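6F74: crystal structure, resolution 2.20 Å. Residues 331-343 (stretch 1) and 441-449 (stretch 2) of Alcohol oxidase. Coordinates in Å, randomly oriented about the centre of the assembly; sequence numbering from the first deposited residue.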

# COMPACT_ATOMS: atom_id res chain seq x y z
N LEU A 331 8.93 9.80 25.03
CA LEU A 331 9.38 8.55 24.41
C LEU A 331 9.32 7.40 25.39
O LEU A 331 9.06 6.28 24.98
CB LEU A 331 10.78 8.70 23.80
CG LEU A 331 10.99 9.66 22.62
CD1 LEU A 331 12.31 9.44 21.90
CD2 LEU A 331 9.88 9.62 21.57
N ASP A 332 9.52 7.65 26.69
CA ASP A 332 9.32 6.61 27.71
C ASP A 332 7.87 6.08 27.61
O ASP A 332 7.64 4.88 27.59
CB ASP A 332 9.56 7.14 29.15
CG ASP A 332 11.06 7.44 29.45
OD1 ASP A 332 11.93 7.23 28.59
OD2 ASP A 332 11.36 7.88 30.57
N ALA A 333 6.91 7.01 27.54
CA ALA A 333 5.49 6.67 27.52
C ALA A 333 5.11 5.97 26.22
O ALA A 333 4.28 5.09 26.25
CB ALA A 333 4.66 7.93 27.71
N ILE A 334 5.73 6.35 25.11
CA ILE A 334 5.49 5.71 23.81
C ILE A 334 6.02 4.27 23.83
O ILE A 334 5.37 3.34 23.31
CB ILE A 334 6.09 6.54 22.65
CG1 ILE A 334 5.24 7.81 22.51
CG2 ILE A 334 6.09 5.76 21.35
CD1 ILE A 334 5.74 8.84 21.52
N ALA A 335 7.18 4.08 24.44
CA ALA A 335 7.70 2.75 24.66
C ALA A 335 6.72 1.90 25.49
O ALA A 335 6.40 0.80 25.09
CB ALA A 335 9.06 2.81 25.34
N VAL A 336 6.23 2.45 26.61
CA VAL A 336 5.25 1.75 27.46
C VAL A 336 4.00 1.41 26.66
O VAL A 336 3.49 0.31 26.76
CB VAL A 336 4.84 2.60 28.70
CG1 VAL A 336 3.60 2.04 29.40
CG2 VAL A 336 5.99 2.68 29.70
N LEU A 337 3.51 2.37 25.89
CA LEU A 337 2.31 2.20 25.08
C LEU A 337 2.48 1.06 24.09
O LEU A 337 1.56 0.25 23.91
CB LEU A 337 1.98 3.51 24.33
CG LEU A 337 0.84 3.48 23.30
CD1 LEU A 337 0.13 4.83 23.24
CD2 LEU A 337 1.30 3.10 21.89
N HIS A 338 3.64 1.01 23.43
CA HIS A 338 3.94 -0.09 22.53
C HIS A 338 3.83 -1.45 23.26
O HIS A 338 3.28 -2.39 22.71
CB HIS A 338 5.31 0.06 21.86
CG HIS A 338 5.30 0.96 20.65
ND1 HIS A 338 5.04 2.30 20.73
CD2 HIS A 338 5.55 0.69 19.35
CE1 HIS A 338 5.10 2.83 19.52
NE2 HIS A 338 5.40 1.87 18.66
N GLN A 339 4.33 -1.52 24.49
CA GLN A 339 4.20 -2.75 25.30
C GLN A 339 2.77 -3.17 25.62
O GLN A 339 2.53 -4.34 25.94
CB GLN A 339 4.96 -2.61 26.62
CG GLN A 339 6.46 -2.43 26.50
CD GLN A 339 7.11 -2.45 27.87
OE1 GLN A 339 7.02 -1.49 28.61
NE2 GLN A 339 7.78 -3.54 28.20
N GLN A 340 1.83 -2.22 25.60
CA GLN A 340 0.44 -2.50 25.91
C GLN A 340 -0.39 -2.96 24.70
O GLN A 340 -1.53 -3.41 24.87
CB GLN A 340 -0.24 -1.27 26.50
CG GLN A 340 0.41 -0.72 27.75
CD GLN A 340 0.58 -1.79 28.83
OE1 GLN A 340 -0.33 -2.57 29.11
NE2 GLN A 340 1.76 -1.83 29.41
N LEU A 341 0.19 -2.86 23.50
CA LEU A 341 -0.61 -3.09 22.30
C LEU A 341 -1.14 -4.49 22.16
O LEU A 341 -2.29 -4.67 21.73
CB LEU A 341 0.15 -2.64 21.01
CG LEU A 341 0.42 -1.14 20.89
CD1 LEU A 341 1.05 -0.85 19.53
CD2 LEU A 341 -0.83 -0.29 21.11
N PRO A 342 -0.33 -5.51 22.53
CA PRO A 342 -0.87 -6.86 22.36
C PRO A 342 -2.09 -7.14 23.23
O PRO A 342 -3.03 -7.79 22.77
CB PRO A 342 0.33 -7.76 22.71
CG PRO A 342 1.51 -6.92 22.40
CD PRO A 342 1.12 -5.53 22.78
N ALA A 343 -2.06 -6.68 24.47
CA ALA A 343 -3.22 -6.78 25.35
C ALA A 343 -4.44 -6.10 24.73
O ALA A 343 -5.53 -6.66 24.67
CB ALA A 343 -2.92 -6.18 26.73
N ASN A 441 6.01 -9.02 17.10
CA ASN A 441 5.42 -10.11 17.90
C ASN A 441 5.42 -9.73 19.40
O ASN A 441 6.31 -8.99 19.84
CB ASN A 441 6.17 -11.42 17.67
CG ASN A 441 7.64 -11.33 18.06
OD1 ASN A 441 8.35 -10.45 17.59
ND2 ASN A 441 8.09 -12.23 18.95
N PRO A 442 4.46 -10.23 20.20
CA PRO A 442 4.38 -9.80 21.60
C PRO A 442 5.65 -9.98 22.43
O PRO A 442 5.96 -9.14 23.28
CB PRO A 442 3.27 -10.67 22.19
CG PRO A 442 2.48 -11.14 21.03
CD PRO A 442 3.42 -11.22 19.86
N GLU A 443 6.35 -11.08 22.16
CA GLU A 443 7.56 -11.47 22.89
C GLU A 443 8.72 -10.50 22.68
O GLU A 443 9.65 -10.48 23.48
CB GLU A 443 8.04 -12.89 22.46
CG GLU A 443 7.04 -14.02 22.77
CD GLU A 443 5.96 -14.21 21.70
OE1 GLU A 443 6.02 -13.53 20.66
OE2 GLU A 443 5.02 -14.99 21.91
N ALA A 444 8.68 -9.72 21.60
CA ALA A 444 9.69 -8.69 21.35
C ALA A 444 9.52 -7.49 22.28
O ALA A 444 10.41 -6.64 22.32
CB ALA A 444 9.65 -8.24 19.90
N LEU A 445 8.43 -7.43 23.06
CA LEU A 445 8.06 -6.24 23.82
C LEU A 445 8.03 -6.39 25.32
O LEU A 445 7.60 -5.50 26.01
CB LEU A 445 6.66 -5.78 23.39
CG LEU A 445 6.49 -5.42 21.93
CD1 LEU A 445 4.99 -5.38 21.64
CD2 LEU A 445 7.15 -4.09 21.63
N THR A 446 8.49 -7.52 25.84
CA THR A 446 8.38 -7.80 27.25
C THR A 446 9.50 -7.07 28.01
O THR A 446 9.32 -6.72 29.19
CB THR A 446 8.43 -9.30 27.53
OG1 THR A 446 9.72 -9.80 27.17
CG2 THR A 446 7.36 -10.08 26.73
N ASP A 447 10.63 -6.82 27.36
CA ASP A 447 11.72 -6.06 27.99
C ASP A 447 11.61 -4.58 27.61
O ASP A 447 11.93 -4.19 26.50
CB ASP A 447 13.09 -6.63 27.57
CG ASP A 447 14.26 -5.95 28.33
OD1 ASP A 447 14.22 -4.72 28.53
OD2 ASP A 447 15.22 -6.66 28.74
N TYR A 448 11.19 -3.77 28.57
CA TYR A 448 11.05 -2.35 28.37
C TYR A 448 12.30 -1.68 27.78
O TYR A 448 12.19 -0.79 26.92
CB TYR A 448 10.68 -1.64 29.67
CG TYR A 448 10.83 -0.14 29.57
CD1 TYR A 448 9.84 0.64 28.96
CD2 TYR A 448 11.99 0.51 30.05
CE1 TYR A 448 9.99 2.02 28.85
CE2 TYR A 448 12.13 1.88 29.93
CZ TYR A 448 11.15 2.62 29.30
OH TYR A 448 11.29 3.96 29.21
N ASN A 449 13.48 -2.08 28.23
CA ASN A 449 14.70 -1.40 27.80
C ASN A 449 14.96 -1.60 26.32
O ASN A 449 15.33 -0.66 25.62
CB ASN A 449 15.91 -1.80 28.65
CG ASN A 449 15.85 -1.22 30.05
OD1 ASN A 449 15.35 -0.10 30.23
ND2 ASN A 449 16.37 -1.95 31.04

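What polar bond ties the two stretches together? There is one hydrogen bond across the contact, and it runs from the side chain of Q339 to the backbone of the other stretch: Q339 NE2 donates to L445 O at 2.9 Å, with an N-H...acceptor angle of 164°, close to straight. The CA-to-CB bond of Q339 points sideways, yet with chi1 m and chi2 t the chain extends far enough to bring its amide up to L445. The backbones are also nearest here, with Q339 CA and L445 CA 5.4 Å apart. The amide NH2 of Q339 offers a donor and L445 O an acceptor, and the short distance and near-straight angle suit a good hydrogen bond.

Which close polar pairs are not bonds? Q339 NE2 lies 3.4 Å from Y448 N, but both atoms are donors, so the pair is mere proximity. D332 OD1 and Y448 OH are also 3.4 Å apart, and there the angle is poor; both carboxylate oxygens of D332 are hydrogen-bonded elsewhere in the structure. The tyrosine hydroxyl thus approaches the aspartate without being held by it.

How does Y448 pack against the helix? Its side chain fits as a knob into a hole formed by D332, A335, Q339 and V336, residues spaced so that they line one side of the helix across two turns. The CA-to-CB bond points sideways, but the end of the chain comes nearer, and Y448 has the largest area covered by the other stretch, 104 Å². Y448 CE1 is 3.7 Å from A335 CB and 4.1 Å from V336 CG2, both oblique to the ring. Q339 OE1 and D332 O lie at the ring edge, near its plane; Q339 OE1 is 3.6 Å from Y448 CD1. The CA-to-CB bond of A335 points toward the other stretch, and its methyl meets the ring directly.

What apolar contacts form at the other end? L445 and P342 point their CA-to-CB bonds toward each other's stretch, and L445 CD1 packs 3.9 Å from P342 CG. The same methyl, L445 CD1, reaches 3.6 Å from H338 O, a carbonyl engaged within its helix by L341 N, which lies 3.2 Å from H338 O. P342 CG also meets P442 CB at 4.1 Å, so one proline ring carbon touches two residues. L445 therefore serves the contact twice, accepting the glutamine's hydrogen bond through its backbone while its side chain packs against P342.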